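Local coordinates for uncharacterized protein (Bacteroides cellulosilyticus, PDB 5JVK), which belongs to glycoside hydrolase family 39 and probably hydrolyses O-glycosidic bonds within carbohydrate chains, at residues K114-S119 and M155-S160; F130-T135 and V215-L220; F378-D383 and E389-L394; L124-G129 and E163-K168; G147-P152 and C200-A205. One frame throughout, in Å; residues are numbered along the deposited sequence.

Contact 1: K114-S119 and M155-S160; sequences KDNDYS and MYQFVS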
# COMPACT_ATOMS: atom_id res chain seq x y z
N LYS A 114 16.92 -3.16 5.30
CA LYS A 114 18.05 -2.99 6.23
C LYS A 114 19.10 -4.09 6.06
O LYS A 114 20.30 -3.84 6.18
CB LYS A 114 17.56 -2.98 7.69
CG LYS A 114 16.52 -1.91 8.03
CD LYS A 114 17.07 -0.50 7.92
CE LYS A 114 16.07 0.52 8.43
NZ LYS A 114 16.68 1.87 8.55
N ASP A 115 18.63 -5.31 5.76
CA ASP A 115 19.53 -6.45 5.47
C ASP A 115 20.03 -6.51 4.01
O ASP A 115 20.75 -7.45 3.65
CB ASP A 115 18.87 -7.79 5.88
CG ASP A 115 17.56 -8.09 5.14
OD1 ASP A 115 17.16 -7.33 4.22
OD2 ASP A 115 16.93 -9.11 5.48
N ASN A 116 19.65 -5.52 3.19
CA ASN A 116 20.12 -5.40 1.80
C ASN A 116 19.74 -6.61 0.93
O ASN A 116 20.44 -6.95 -0.03
CB ASN A 116 21.64 -5.14 1.77
CG ASN A 116 22.11 -4.49 0.47
OD1 ASN A 116 21.36 -3.78 -0.20
ND2 ASN A 116 23.37 -4.73 0.13
N ASP A 117 18.61 -7.25 1.26
CA ASP A 117 18.12 -8.43 0.57
C ASP A 117 16.85 -8.03 -0.19
O ASP A 117 15.73 -8.10 0.35
CB ASP A 117 17.85 -9.55 1.59
CG ASP A 117 17.49 -10.88 0.95
OD1 ASP A 117 17.51 -11.89 1.67
OD2 ASP A 117 17.17 -10.94 -0.26
N TYR A 118 17.03 -7.59 -1.43
CA TYR A 118 15.93 -7.07 -2.25
C TYR A 118 14.98 -8.16 -2.74
O TYR A 118 13.77 -7.93 -2.82
CB TYR A 118 16.46 -6.25 -3.44
CG TYR A 118 16.84 -4.83 -3.06
CD1 TYR A 118 16.04 -3.75 -3.43
CD2 TYR A 118 17.99 -4.57 -2.30
CE1 TYR A 118 16.38 -2.45 -3.08
CE2 TYR A 118 18.33 -3.27 -1.94
CZ TYR A 118 17.53 -2.22 -2.33
OH TYR A 118 17.86 -0.93 -1.97
N SER A 119 15.51 -9.34 -3.06
CA SER A 119 14.68 -10.47 -3.51
C SER A 119 13.70 -10.95 -2.44
O SER A 119 12.56 -11.28 -2.75
CB SER A 119 15.56 -11.63 -3.99
OG SER A 119 16.45 -12.04 -2.97
N MET A 155 18.99 2.08 -7.01
CA MET A 155 18.01 2.22 -8.10
C MET A 155 17.94 0.99 -9.01
O MET A 155 16.85 0.53 -9.33
CB MET A 155 18.28 3.47 -8.94
CG MET A 155 17.73 4.75 -8.34
SD MET A 155 15.93 4.77 -8.20
CE MET A 155 15.46 4.71 -9.93
N TYR A 156 19.11 0.49 -9.43
CA TYR A 156 19.18 -0.74 -10.22
C TYR A 156 18.63 -1.94 -9.44
O TYR A 156 17.95 -2.79 -10.02
CB TYR A 156 20.62 -1.03 -10.68
CG TYR A 156 21.17 -0.05 -11.72
CD1 TYR A 156 20.54 0.11 -12.95
CD2 TYR A 156 22.33 0.69 -11.47
CE1 TYR A 156 21.04 1.00 -13.90
CE2 TYR A 156 22.83 1.58 -12.41
CZ TYR A 156 22.18 1.72 -13.63
OH TYR A 156 22.67 2.60 -14.57
N GLN A 157 18.93 -2.00 -8.14
CA GLN A 157 18.41 -3.04 -7.24
C GLN A 157 16.88 -3.01 -7.15
O GLN A 157 16.23 -4.05 -7.30
CB GLN A 157 19.02 -2.91 -5.84
CG GLN A 157 20.49 -3.33 -5.75
CD GLN A 157 21.07 -3.14 -4.36
OE1 GLN A 157 21.24 -2.01 -3.89
NE2 GLN A 157 21.38 -4.25 -3.68
N PHE A 158 16.32 -1.82 -6.90
CA PHE A 158 14.86 -1.61 -6.84
C PHE A 158 14.15 -2.02 -8.13
O PHE A 158 13.17 -2.77 -8.09
CB PHE A 158 14.51 -0.15 -6.50
CG PHE A 158 14.25 0.10 -5.04
CD1 PHE A 158 15.12 0.88 -4.27
CD2 PHE A 158 13.12 -0.44 -4.42
CE1 PHE A 158 14.87 1.11 -2.92
CE2 PHE A 158 12.87 -0.22 -3.07
CZ PHE A 158 13.75 0.56 -2.32
N VAL A 159 14.65 -1.53 -9.26
CA VAL A 159 13.99 -1.72 -10.55
C VAL A 159 14.07 -3.17 -11.05
O VAL A 159 13.07 -3.70 -11.55
CB VAL A 159 14.53 -0.73 -11.62
CG1 VAL A 159 13.95 -1.01 -13.00
CG2 VAL A 159 14.21 0.70 -11.21
N SER A 160 15.23 -3.81 -10.92
CA SER A 160 15.38 -5.21 -11.35
C SER A 160 14.55 -6.16 -10.47
O SER A 160 13.92 -7.08 -10.99
CB SER A 160 16.85 -5.64 -11.37
OG SER A 160 17.35 -5.87 -10.07

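Contact 2: F130-T135 and V215-L220; sequences FTRIRT and VTEWEL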
# COMPACT_ATOMS: atom_id res chain seq x y z
N PHE A 130 0.51 -6.56 -4.21
CA PHE A 130 0.81 -5.27 -4.83
C PHE A 130 1.41 -5.42 -6.23
O PHE A 130 2.16 -6.37 -6.50
CB PHE A 130 1.78 -4.47 -3.96
CG PHE A 130 1.24 -4.13 -2.59
CD1 PHE A 130 0.28 -3.13 -2.44
CD2 PHE A 130 1.69 -4.81 -1.46
CE1 PHE A 130 -0.22 -2.81 -1.18
CE2 PHE A 130 1.19 -4.50 -0.20
CZ PHE A 130 0.24 -3.50 -0.06
N THR A 131 1.05 -4.50 -7.12
CA THR A 131 1.61 -4.41 -8.48
C THR A 131 2.43 -3.13 -8.72
O THR A 131 2.96 -2.95 -9.82
CB THR A 131 0.50 -4.44 -9.54
OG1 THR A 131 -0.39 -3.35 -9.32
CG2 THR A 131 -0.26 -5.75 -9.47
N ARG A 132 2.52 -2.26 -7.72
CA ARG A 132 3.32 -1.04 -7.80
C ARG A 132 4.11 -0.83 -6.52
O ARG A 132 3.68 -1.25 -5.45
CB ARG A 132 2.42 0.18 -8.04
CG ARG A 132 1.63 0.14 -9.34
CD ARG A 132 0.73 1.36 -9.44
NE ARG A 132 -0.15 1.32 -10.61
CZ ARG A 132 0.21 1.61 -11.86
NH1 ARG A 132 1.45 1.97 -12.16
NH2 ARG A 132 -0.70 1.54 -12.83
N ILE A 133 5.26 -0.18 -6.64
CA ILE A 133 6.03 0.27 -5.48
C ILE A 133 6.50 1.70 -5.69
O ILE A 133 6.72 2.13 -6.82
CB ILE A 133 7.23 -0.65 -5.14
CG1 ILE A 133 8.24 -0.74 -6.30
CG2 ILE A 133 6.73 -2.03 -4.72
CD1 ILE A 133 9.40 0.24 -6.22
N ARG A 134 6.63 2.44 -4.59
CA ARG A 134 7.13 3.80 -4.60
C ARG A 134 8.39 3.87 -3.76
O ARG A 134 8.43 3.34 -2.65
CB ARG A 134 6.08 4.77 -4.05
CG ARG A 134 6.51 6.23 -4.03
CD ARG A 134 5.33 7.10 -3.62
NE ARG A 134 5.64 8.53 -3.58
CZ ARG A 134 5.96 9.23 -2.49
NH1 ARG A 134 6.07 8.67 -1.28
NH2 ARG A 134 6.19 10.54 -2.61
N THR A 135 9.42 4.53 -4.28
CA THR A 135 10.63 4.79 -3.50
C THR A 135 11.35 6.06 -3.95
O THR A 135 11.08 6.60 -5.03
CB THR A 135 11.59 3.58 -3.52
OG1 THR A 135 12.58 3.75 -2.50
CG2 THR A 135 12.25 3.39 -4.88
N VAL A 215 10.80 2.46 -15.93
CA VAL A 215 10.10 3.34 -14.99
C VAL A 215 9.26 4.35 -15.78
O VAL A 215 9.81 5.28 -16.37
CB VAL A 215 11.10 4.08 -14.07
CG1 VAL A 215 10.36 4.98 -13.09
CG2 VAL A 215 11.99 3.08 -13.33
N THR A 216 7.94 4.16 -15.79
CA THR A 216 7.01 5.02 -16.52
C THR A 216 6.30 6.08 -15.66
O THR A 216 5.55 6.90 -16.19
CB THR A 216 5.94 4.18 -17.26
OG1 THR A 216 5.36 3.23 -16.35
CG2 THR A 216 6.56 3.43 -18.42
N GLU A 217 6.53 6.06 -14.34
CA GLU A 217 5.92 7.02 -13.41
C GLU A 217 7.00 7.73 -12.59
O GLU A 217 7.71 7.09 -11.81
CB GLU A 217 4.94 6.32 -12.47
CG GLU A 217 3.66 5.82 -13.12
CD GLU A 217 3.82 4.50 -13.86
OE1 GLU A 217 4.35 3.54 -13.26
OE2 GLU A 217 3.43 4.43 -15.04
N TRP A 218 7.11 9.04 -12.78
CA TRP A 218 8.09 9.88 -12.09
C TRP A 218 7.38 11.01 -11.36
O TRP A 218 6.63 11.76 -11.98
CB TRP A 218 9.09 10.45 -13.09
CG TRP A 218 9.98 9.42 -13.73
CD1 TRP A 218 9.74 8.75 -14.89
CD2 TRP A 218 11.24 8.96 -13.24
NE1 TRP A 218 10.79 7.89 -15.16
CE2 TRP A 218 11.72 8.00 -14.16
CE3 TRP A 218 12.02 9.27 -12.12
CZ2 TRP A 218 12.95 7.34 -13.99
CZ3 TRP A 218 13.25 8.61 -11.95
CH2 TRP A 218 13.69 7.65 -12.88
N GLU A 219 7.64 11.12 -10.06
CA GLU A 219 6.98 12.10 -9.19
C GLU A 219 7.99 13.18 -8.81
O GLU A 219 9.04 12.88 -8.24
CB GLU A 219 6.43 11.41 -7.95
CG GLU A 219 5.55 12.28 -7.05
CD GLU A 219 5.01 11.54 -5.84
OE1 GLU A 219 5.57 10.48 -5.47
OE2 GLU A 219 4.02 12.01 -5.24
N LEU A 220 7.68 14.43 -9.13
CA LEU A 220 8.60 15.54 -8.88
C LEU A 220 8.44 16.06 -7.45
O LEU A 220 7.47 16.75 -7.13
CB LEU A 220 8.39 16.66 -9.93
CG LEU A 220 9.40 17.81 -10.05
CD1 LEU A 220 9.40 18.72 -8.83
CD2 LEU A 220 10.81 17.29 -10.31
O HOH W 1 3.71 2.55 -10.54
O HOH W 2 1.62 2.26 -15.15

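Contact 3: F378-D383 and E389-L394; sequences FQNDGD and EHNFGL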
# COMPACT_ATOMS: atom_id res chain seq x y z
N PHE A 378 5.64 -0.26 3.65
CA PHE A 378 5.72 -1.72 3.66
C PHE A 378 6.22 -2.29 4.98
O PHE A 378 5.60 -3.19 5.54
CB PHE A 378 6.59 -2.24 2.51
CG PHE A 378 6.53 -3.73 2.36
CD1 PHE A 378 7.65 -4.52 2.61
CD2 PHE A 378 5.33 -4.36 2.03
CE1 PHE A 378 7.59 -5.90 2.49
CE2 PHE A 378 5.26 -5.74 1.91
CZ PHE A 378 6.39 -6.51 2.14
N GLN A 379 7.34 -1.76 5.46
CA GLN A 379 7.98 -2.26 6.67
C GLN A 379 8.09 -1.15 7.72
O GLN A 379 8.31 0.00 7.37
CB GLN A 379 9.37 -2.81 6.35
CG GLN A 379 10.07 -3.45 7.54
CD GLN A 379 11.21 -4.37 7.15
OE1 GLN A 379 11.88 -4.17 6.14
NE2 GLN A 379 11.45 -5.39 7.97
N ASN A 380 7.91 -1.52 8.99
CA ASN A 380 8.14 -0.61 10.11
C ASN A 380 9.56 -0.04 10.04
O ASN A 380 10.53 -0.79 9.96
CB ASN A 380 7.96 -1.33 11.46
CG ASN A 380 6.50 -1.48 11.87
OD1 ASN A 380 5.59 -0.95 11.23
ND2 ASN A 380 6.28 -2.21 12.96
N ASP A 381 9.66 1.29 10.08
CA ASP A 381 10.96 1.97 9.98
C ASP A 381 11.82 1.86 11.24
O ASP A 381 13.00 2.20 11.21
CB ASP A 381 10.76 3.45 9.64
CG ASP A 381 10.12 3.66 8.28
OD1 ASP A 381 10.86 3.66 7.27
OD2 ASP A 381 8.89 3.83 8.22
N GLY A 382 11.23 1.41 12.36
CA GLY A 382 11.97 1.15 13.59
C GLY A 382 11.17 0.33 14.61
O GLY A 382 10.17 -0.30 14.26
N ASP A 383 11.64 0.35 15.86
CA ASP A 383 11.06 -0.46 16.96
C ASP A 383 10.32 0.34 18.04
O ASP A 383 9.57 -0.25 18.81
CB ASP A 383 12.16 -1.27 17.63
CG ASP A 383 12.81 -2.28 16.70
OD1 ASP A 383 12.31 -2.48 15.57
OD2 ASP A 383 13.83 -2.89 17.11
N GLU A 389 6.13 7.15 13.06
CA GLU A 389 6.85 6.86 11.82
C GLU A 389 7.48 5.45 11.80
O GLU A 389 7.79 4.94 10.73
CB GLU A 389 7.93 7.92 11.56
CG GLU A 389 7.42 9.35 11.38
CD GLU A 389 6.58 9.57 10.13
OE1 GLU A 389 6.65 8.76 9.18
OE2 GLU A 389 5.84 10.57 10.08
N HIS A 390 7.65 4.85 12.98
CA HIS A 390 8.14 3.47 13.11
C HIS A 390 7.04 2.40 13.11
O HIS A 390 7.34 1.23 13.33
CB HIS A 390 8.95 3.33 14.41
CG HIS A 390 10.24 4.08 14.42
ND1 HIS A 390 11.16 3.98 15.44
CD2 HIS A 390 10.79 4.93 13.51
CE1 HIS A 390 12.20 4.74 15.18
NE2 HIS A 390 12.00 5.33 14.01
N ASN A 391 5.78 2.80 12.89
CA ASN A 391 4.65 1.87 13.02
C ASN A 391 3.63 1.89 11.87
O ASN A 391 2.53 1.35 12.01
CB ASN A 391 3.96 2.15 14.37
CG ASN A 391 4.83 1.79 15.55
OD1 ASN A 391 5.37 2.66 16.22
ND2 ASN A 391 4.99 0.50 15.79
N PHE A 392 4.01 2.45 10.71
CA PHE A 392 3.15 2.44 9.51
C PHE A 392 3.20 1.14 8.71
O PHE A 392 2.45 0.98 7.74
CB PHE A 392 3.51 3.61 8.58
CG PHE A 392 2.89 4.92 8.97
CD1 PHE A 392 1.58 5.22 8.61
CD2 PHE A 392 3.63 5.87 9.68
CE1 PHE A 392 1.01 6.44 8.96
CE2 PHE A 392 3.07 7.09 10.03
CZ PHE A 392 1.76 7.38 9.67
N GLY A 393 4.07 0.21 9.09
CA GLY A 393 4.37 -0.97 8.28
C GLY A 393 3.32 -2.08 8.23
O GLY A 393 2.47 -2.18 9.11
N LEU A 394 3.40 -2.88 7.18
CA LEU A 394 2.71 -4.17 7.09
C LEU A 394 3.54 -5.28 7.75
O LEU A 394 2.99 -6.23 8.31
CB LEU A 394 2.42 -4.54 5.63
CG LEU A 394 1.74 -3.48 4.76
CD1 LEU A 394 1.54 -4.00 3.35
CD2 LEU A 394 0.41 -3.03 5.35
O HOH W 3 8.06 6.56 8.37
O HOH W 4 6.62 2.56 9.49

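Contact 4: L124-G129 and E163-K168; sequences LIRMAG and EKEGIK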
# COMPACT_ATOMS: atom_id res chain seq x y z
N LEU A 124 8.04 -10.78 -0.52
CA LEU A 124 7.03 -10.44 0.49
C LEU A 124 6.03 -9.38 -0.02
O LEU A 124 4.85 -9.44 0.32
CB LEU A 124 7.69 -9.97 1.79
CG LEU A 124 8.49 -11.04 2.54
CD1 LEU A 124 9.52 -10.42 3.47
CD2 LEU A 124 7.57 -11.96 3.32
N ILE A 125 6.51 -8.43 -0.82
CA ILE A 125 5.64 -7.45 -1.48
C ILE A 125 4.70 -8.14 -2.47
O ILE A 125 3.52 -7.78 -2.54
CB ILE A 125 6.45 -6.33 -2.20
CG1 ILE A 125 7.17 -5.45 -1.16
CG2 ILE A 125 5.55 -5.46 -3.06
CD1 ILE A 125 8.36 -4.68 -1.71
N ARG A 126 5.22 -9.11 -3.23
CA ARG A 126 4.42 -9.87 -4.21
C ARG A 126 3.26 -10.63 -3.56
O ARG A 126 2.13 -10.57 -4.06
CB ARG A 126 5.31 -10.84 -5.00
CG ARG A 126 4.57 -11.85 -5.89
CD ARG A 126 3.71 -11.18 -6.94
NE ARG A 126 2.97 -12.17 -7.73
CZ ARG A 126 1.88 -12.83 -7.32
NH1 ARG A 126 1.35 -12.62 -6.11
NH2 ARG A 126 1.30 -13.70 -8.14
N MET A 127 3.54 -11.33 -2.47
CA MET A 127 2.52 -12.13 -1.78
C MET A 127 1.45 -11.29 -1.06
O MET A 127 0.39 -11.82 -0.71
CB MET A 127 3.18 -13.12 -0.80
CG MET A 127 3.96 -14.22 -1.49
SD MET A 127 4.62 -15.46 -0.35
CE MET A 127 5.89 -14.51 0.49
N ALA A 128 1.73 -10.01 -0.84
CA ALA A 128 0.72 -9.05 -0.34
C ALA A 128 -0.25 -8.58 -1.43
O ALA A 128 -1.27 -7.96 -1.12
CB ALA A 128 1.40 -7.86 0.30
N GLY A 129 0.08 -8.84 -2.70
CA GLY A 129 -0.81 -8.57 -3.83
C GLY A 129 -0.54 -7.29 -4.59
O GLY A 129 -1.27 -6.96 -5.53
N GLU A 163 10.96 -5.95 -11.50
CA GLU A 163 10.70 -6.64 -12.77
C GLU A 163 10.58 -8.16 -12.62
O GLU A 163 9.80 -8.78 -13.35
CB GLU A 163 11.78 -6.28 -13.80
CG GLU A 163 11.63 -4.85 -14.32
CD GLU A 163 12.87 -4.31 -15.01
OE1 GLU A 163 12.71 -3.44 -15.89
OE2 GLU A 163 14.01 -4.72 -14.67
N LYS A 164 11.33 -8.75 -11.69
CA LYS A 164 11.21 -10.19 -11.41
C LYS A 164 9.85 -10.57 -10.83
O LYS A 164 9.35 -11.65 -11.11
CB LYS A 164 12.33 -10.67 -10.48
CG LYS A 164 13.71 -10.65 -11.13
CD LYS A 164 14.70 -11.55 -10.41
CE LYS A 164 16.02 -11.62 -11.18
NZ LYS A 164 16.95 -12.63 -10.60
N GLU A 165 9.26 -9.67 -10.03
CA GLU A 165 7.95 -9.91 -9.41
C GLU A 165 6.78 -9.22 -10.12
O GLU A 165 5.67 -9.18 -9.59
CB GLU A 165 8.00 -9.52 -7.92
CG GLU A 165 9.03 -10.29 -7.09
CD GLU A 165 8.65 -11.74 -6.80
OE1 GLU A 165 7.58 -12.20 -7.24
OE2 GLU A 165 9.44 -12.43 -6.11
N GLY A 166 7.02 -8.69 -11.32
CA GLY A 166 5.98 -8.10 -12.16
C GLY A 166 5.36 -6.85 -11.57
O GLY A 166 4.14 -6.71 -11.53
N ILE A 167 6.22 -5.93 -11.12
CA ILE A 167 5.79 -4.73 -10.41
C ILE A 167 6.30 -3.50 -11.16
O ILE A 167 7.47 -3.45 -11.56
CB ILE A 167 6.31 -4.76 -8.95
CG1 ILE A 167 5.57 -5.85 -8.15
CG2 ILE A 167 6.14 -3.41 -8.27
CD1 ILE A 167 6.25 -6.25 -6.86
N LYS A 168 5.43 -2.51 -11.35
CA LYS A 168 5.80 -1.24 -11.98
C LYS A 168 6.29 -0.25 -10.91
O LYS A 168 5.50 0.20 -10.08
CB LYS A 168 4.60 -0.62 -12.70
CG LYS A 168 4.13 -1.40 -13.92
CD LYS A 168 3.07 -0.61 -14.67
CE LYS A 168 2.37 -1.47 -15.71
NZ LYS A 168 1.17 -0.77 -16.27

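Contact 5: G147-P152 and C200-A205; sequences GKYVMP and CANALA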
# COMPACT_ATOMS: atom_id res chain seq x y z
N GLY A 147 26.71 19.05 -13.45
CA GLY A 147 26.75 18.53 -14.82
C GLY A 147 27.19 17.08 -15.00
O GLY A 147 27.09 16.55 -16.10
N LYS A 148 27.67 16.44 -13.93
CA LYS A 148 28.18 15.07 -13.98
C LYS A 148 27.18 14.15 -13.30
O LYS A 148 26.82 14.38 -12.14
CB LYS A 148 29.54 14.98 -13.28
CG LYS A 148 30.60 15.88 -13.90
CD LYS A 148 32.00 15.52 -13.44
CE LYS A 148 32.57 14.34 -14.20
NZ LYS A 148 33.90 13.91 -13.66
N TYR A 149 26.74 13.11 -14.01
CA TYR A 149 25.64 12.26 -13.56
C TYR A 149 26.06 10.83 -13.24
O TYR A 149 27.08 10.35 -13.74
CB TYR A 149 24.53 12.23 -14.62
CG TYR A 149 24.01 13.60 -15.01
CD1 TYR A 149 23.96 13.99 -16.34
CD2 TYR A 149 23.58 14.51 -14.04
CE1 TYR A 149 23.49 15.25 -16.70
CE2 TYR A 149 23.11 15.76 -14.38
CZ TYR A 149 23.06 16.13 -15.72
OH TYR A 149 22.59 17.37 -16.06
N VAL A 150 25.27 10.18 -12.40
CA VAL A 150 25.45 8.77 -12.05
C VAL A 150 24.14 8.19 -11.53
O VAL A 150 23.36 8.89 -10.88
CB VAL A 150 26.59 8.58 -11.01
CG1 VAL A 150 26.25 9.24 -9.68
CG2 VAL A 150 26.93 7.11 -10.83
N MET A 151 23.89 6.91 -11.83
CA MET A 151 22.71 6.20 -11.33
C MET A 151 23.12 5.38 -10.10
O MET A 151 23.94 4.47 -10.23
CB MET A 151 22.16 5.28 -12.43
CG MET A 151 20.86 4.55 -12.08
SD MET A 151 19.49 5.63 -11.63
CE MET A 151 19.28 6.58 -13.13
N PRO A 152 22.57 5.71 -8.91
CA PRO A 152 22.97 4.96 -7.69
C PRO A 152 22.64 3.47 -7.75
O PRO A 152 21.75 3.06 -8.49
CB PRO A 152 22.16 5.64 -6.58
CG PRO A 152 21.83 6.99 -7.10
CD PRO A 152 21.66 6.82 -8.58
N CYS A 200 18.09 20.67 -12.02
CA CYS A 200 17.10 19.69 -11.57
C CYS A 200 16.46 18.98 -12.75
O CYS A 200 16.31 17.75 -12.74
CB CYS A 200 16.01 20.38 -10.73
SG CYS A 200 14.86 19.27 -9.88
N ALA A 201 16.08 19.75 -13.77
CA ALA A 201 15.46 19.22 -14.99
C ALA A 201 16.36 18.26 -15.75
O ALA A 201 15.91 17.19 -16.17
CB ALA A 201 15.03 20.36 -15.90
N ASN A 202 17.63 18.64 -15.93
CA ASN A 202 18.60 17.79 -16.63
C ASN A 202 19.04 16.58 -15.80
O ASN A 202 19.41 15.55 -16.37
CB ASN A 202 19.82 18.60 -17.06
CG ASN A 202 19.49 19.66 -18.11
OD1 ASN A 202 18.67 19.44 -19.00
ND2 ASN A 202 20.14 20.82 -18.01
N ALA A 203 19.00 16.70 -14.47
CA ALA A 203 19.30 15.57 -13.58
C ALA A 203 18.24 14.48 -13.64
O ALA A 203 18.56 13.29 -13.71
CB ALA A 203 19.47 16.06 -12.15
N LEU A 204 16.97 14.89 -13.61
CA LEU A 204 15.85 13.96 -13.76
C LEU A 204 15.80 13.38 -15.17
O LEU A 204 15.57 12.18 -15.34
CB LEU A 204 14.51 14.64 -13.43
CG LEU A 204 13.22 13.83 -13.59
CD1 LEU A 204 13.28 12.53 -12.79
CD2 LEU A 204 12.01 14.65 -13.18
N ALA A 205 16.01 14.23 -16.17
CA ALA A 205 16.04 13.81 -17.57
C ALA A 205 17.09 12.74 -17.84
O ALA A 205 16.86 11.84 -18.65
CB ALA A 205 16.26 15.01 -18.48

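Contact 1: K114-S119 and M155-S160
Tyr118, in the first turn of helix 118-127, lies against Gln157 and Phe158 of helix 153-164, and through it two neighbouring outer helices of a (beta/alpha)8 barrel pack together. The aromatic part is a T-shaped (edge-to-face) pair: the CE1 edge of Tyr118 points at the middle of the Phe158 ring, the planes are perpendicular and the centroids are 5.1 Å apart. Tyr118 OH carries on past the centre of that ring to lie 3.7 Å from Phe158 CE1. A CH-pi contact covers one face of the tyrosine, with Gln157 CB 3.7 Å from the centroid of the Tyr118 ring and 4° off its normal. Gln157 places CG anti to its carbonyl carbon (chi1 -72°) and then runs extended, which takes its amide to the CE2 side of the same face, tilted 35° from the ring plane. A leucine at Tyr118 would probably leave the Phe158 face without its aromatic edge and the Gln157 amide free to turn. Asp117 caps the start of the helix through Lys120 N. The polar part lies at the rim, where Asn116 OD1, level with the Tyr118 ring, stands 3.5 Å from Gln157 NE2.

Contact 2: F130-T135 and V215-L220
Arg134 grips Glu219 side-on inside the barrel, two of its nitrogens sharing one carboxylate oxygen. Arg134 NE and NH2 reach Glu219 OE1 at 2.7 and 2.9 Å. This oxygen lies in the guanidinium plane, and the carboxylate is turned 67° against it; OE1 takes NE on its syn lone pair and meets NH2 from above the carboxylate plane. Neighbours complete the network: Arg134 NH1 forms a salt bridge with Glu340, NH2 also bonds Asn222 OD1, and Glu219 OE2 is hydrogen-bonded to Ser286 OG and Thr339 OG1. A methionine in place of Arg134 would probably leave Glu219 OE1 without its two donors and Glu340 without its arginine partner. A glycerol, probably from the crystallisation liquor, lies about 4 Å from the Arg134 side chain and may mark a pocket inside the (beta/alpha)8 barrel.

The second ion pair is looser. Arg132 NH1 is 3.5 Å from Glu217 OE1, and two waters fill in the link. Water 1 accepts from Arg132 NH1 at 2.8 Å and donates to Glu217 OE1; water 2 also accepts from NH1 and donates to Glu217 OE2 at 2.8 Å. Thr216 OG1 donates to the same OE2 at 2.6 Å, while Arg132 NE is taken up by Leu104 O. Strand 168-174 runs between strands 132-138 and 217-220, its Val172 touching both Arg134 and Glu219, and Trp218 faces the other way, onto helix 194-211.

Contact 3: F378-D383 and E389-L394
The imidazole of His390 has Gly382 over one face: Gly382 CA makes a CH-pi contact 3.6 Å from the ring centroid, 22° off the normal, and Asp381 O lies farther toward the rim of that face. At the edge of the Phe392 ring, in its plane, sits Glu389 CA from its own segment. Both segments belong to the loop that follows strand 373-375, the eighth strand of the (beta/alpha)8 barrel, and this loop doubles back on itself. Its two arms are tied by Leu394 N, which donates to Phe378 O at 2.8 Å from well above the carbonyl plane, and by Gly393 N, which donates to Asn380 OD1 at 2.9 Å, nearly along the C=O axis. The amide of Asn380 is brought there by a CG anti to the carbonyl carbon (chi1 -80°). Close approach depends on glycine twice, since a CB on Gly393 would collide with Asn380 N and one on Gly382 with His390 ND1. The Phe378 ring touches Leu394 with CD2 and turns toward Leu124 and Ile125 of helix 118-127. Asp381 OD2 and Glu389 O, both acceptors, come to 3.0 Å without a bond; water 4 lies 2.9 Å from that Asp381 OD2 and accepts from Phe392 N.

Contact 4: L124-G129 and E163-K168
A bend at chi2 (59°) in Arg126 and another in Glu165 (chi2 -73°) fold the two side chains against each other, so that the carboxylate of Glu165 rests on the aliphatic stem of the arginine and not on its charged end. Glu165 OE1 lies 3.3 Å from Arg126 CG and 3.5 Å from Arg126 CB, whereas Arg126 NE stays 4.6 Å from that oxygen, too far for a salt bridge. The guanidinium, its plane 80° from the carboxylate, carries on past Glu165 O at its edge, and its NH2 bonds the backbone O of Ile97. Any attraction between the opposite charges is therefore probably long-range, and the touching itself is carbon against oxygen. The apolar half of the contact is one methyl pair, Ile125 CG2 to Ile167 CD1 at 3.9 Å, the two side chains crossing at about a right angle. Both isoleucines also touch Ile133 on strand 132-138, which lies inward of them.

The chain turns sharply here on both sides. Gly129 closes helix 118-127 in a Schellman motif, its N donating to Arg126 O at 3.0 Å, and Gly166, at positive phi, follows the end of helix 153-164, with its O bonded by Arg102 NH2. Each helix gives way within a few residues to a barrel strand, 132-138 and 168-174, so the contact joins two successive alpha-to-beta turns, as expected at the N-terminal rim of a (beta/alpha)8 barrel.

Contact 5: G147-P152 and C200-A205
Residues 147-152 run as a largely extended chain past residues 200-205 of helix 194-211, and the two backbones come closest at Tyr149 and Ala203, whose CA atoms are 7.2 Å apart. The span is bridged by one side chain. The CG of Tyr149, anti to its carbonyl carbon (chi1 -55°), sends the ring down onto the helix, where it meets the backbone obliquely: CE2 lies 3.9 Å from Ala203 CA, and CZ 3.8 Å from Asn202 O. The phenol oxygen reaches farther, Tyr149 OH standing 3.2 Å from Asn202 CB, a close carbon-to-oxygen approach. The end of Asn202, its amide plane 60° from the ring, leads away, and the side chain also touches Thr243 of helix 229-247. In the (beta/alpha)8 barrel this joins the segment leading into helix 153-164 with that helix, 194-211, which follows the third barrel strand. The Tyr149 ring also meets the ring of Tyr206, one turn further along helix 194-211, with planes at about 20°. Gly147 O sits 3.9 Å above one face of the Tyr149 ring, toward the rim. Ala203 has no bulk beyond CB, which lets the tyrosine lie close over the helix; that CB is 4.3 Å from Tyr149 CE2, and Trp139 and Glu143 from helix 139-142 and the loop after it adjoin Ala203.

How the contacts relate
Burial and chemistry change together across the barrel. Contact 2 alone is wholly buried, and it is the one made of salt bridges; the other four are partly buried. Contacts 1 and 4 join the same two helices, 118-127 and 153-164, at opposite ends: aromatic packing near their starts, an aliphatic pair and a carboxylate on an arginine stem where they finish. Strand 132-138 lies beneath both, Phe158 reaching Thr135; just ahead of the strand, Thr131 O probably accepts from Lys168 N. Contact 3 is held by backbone and asparagine bonds within one loop, and its Leu394 touches Phe130 of contact 2. Contact 5 lies farthest from the chain's centre, yet its helix sends Leu204 onto Trp218 of contact 2.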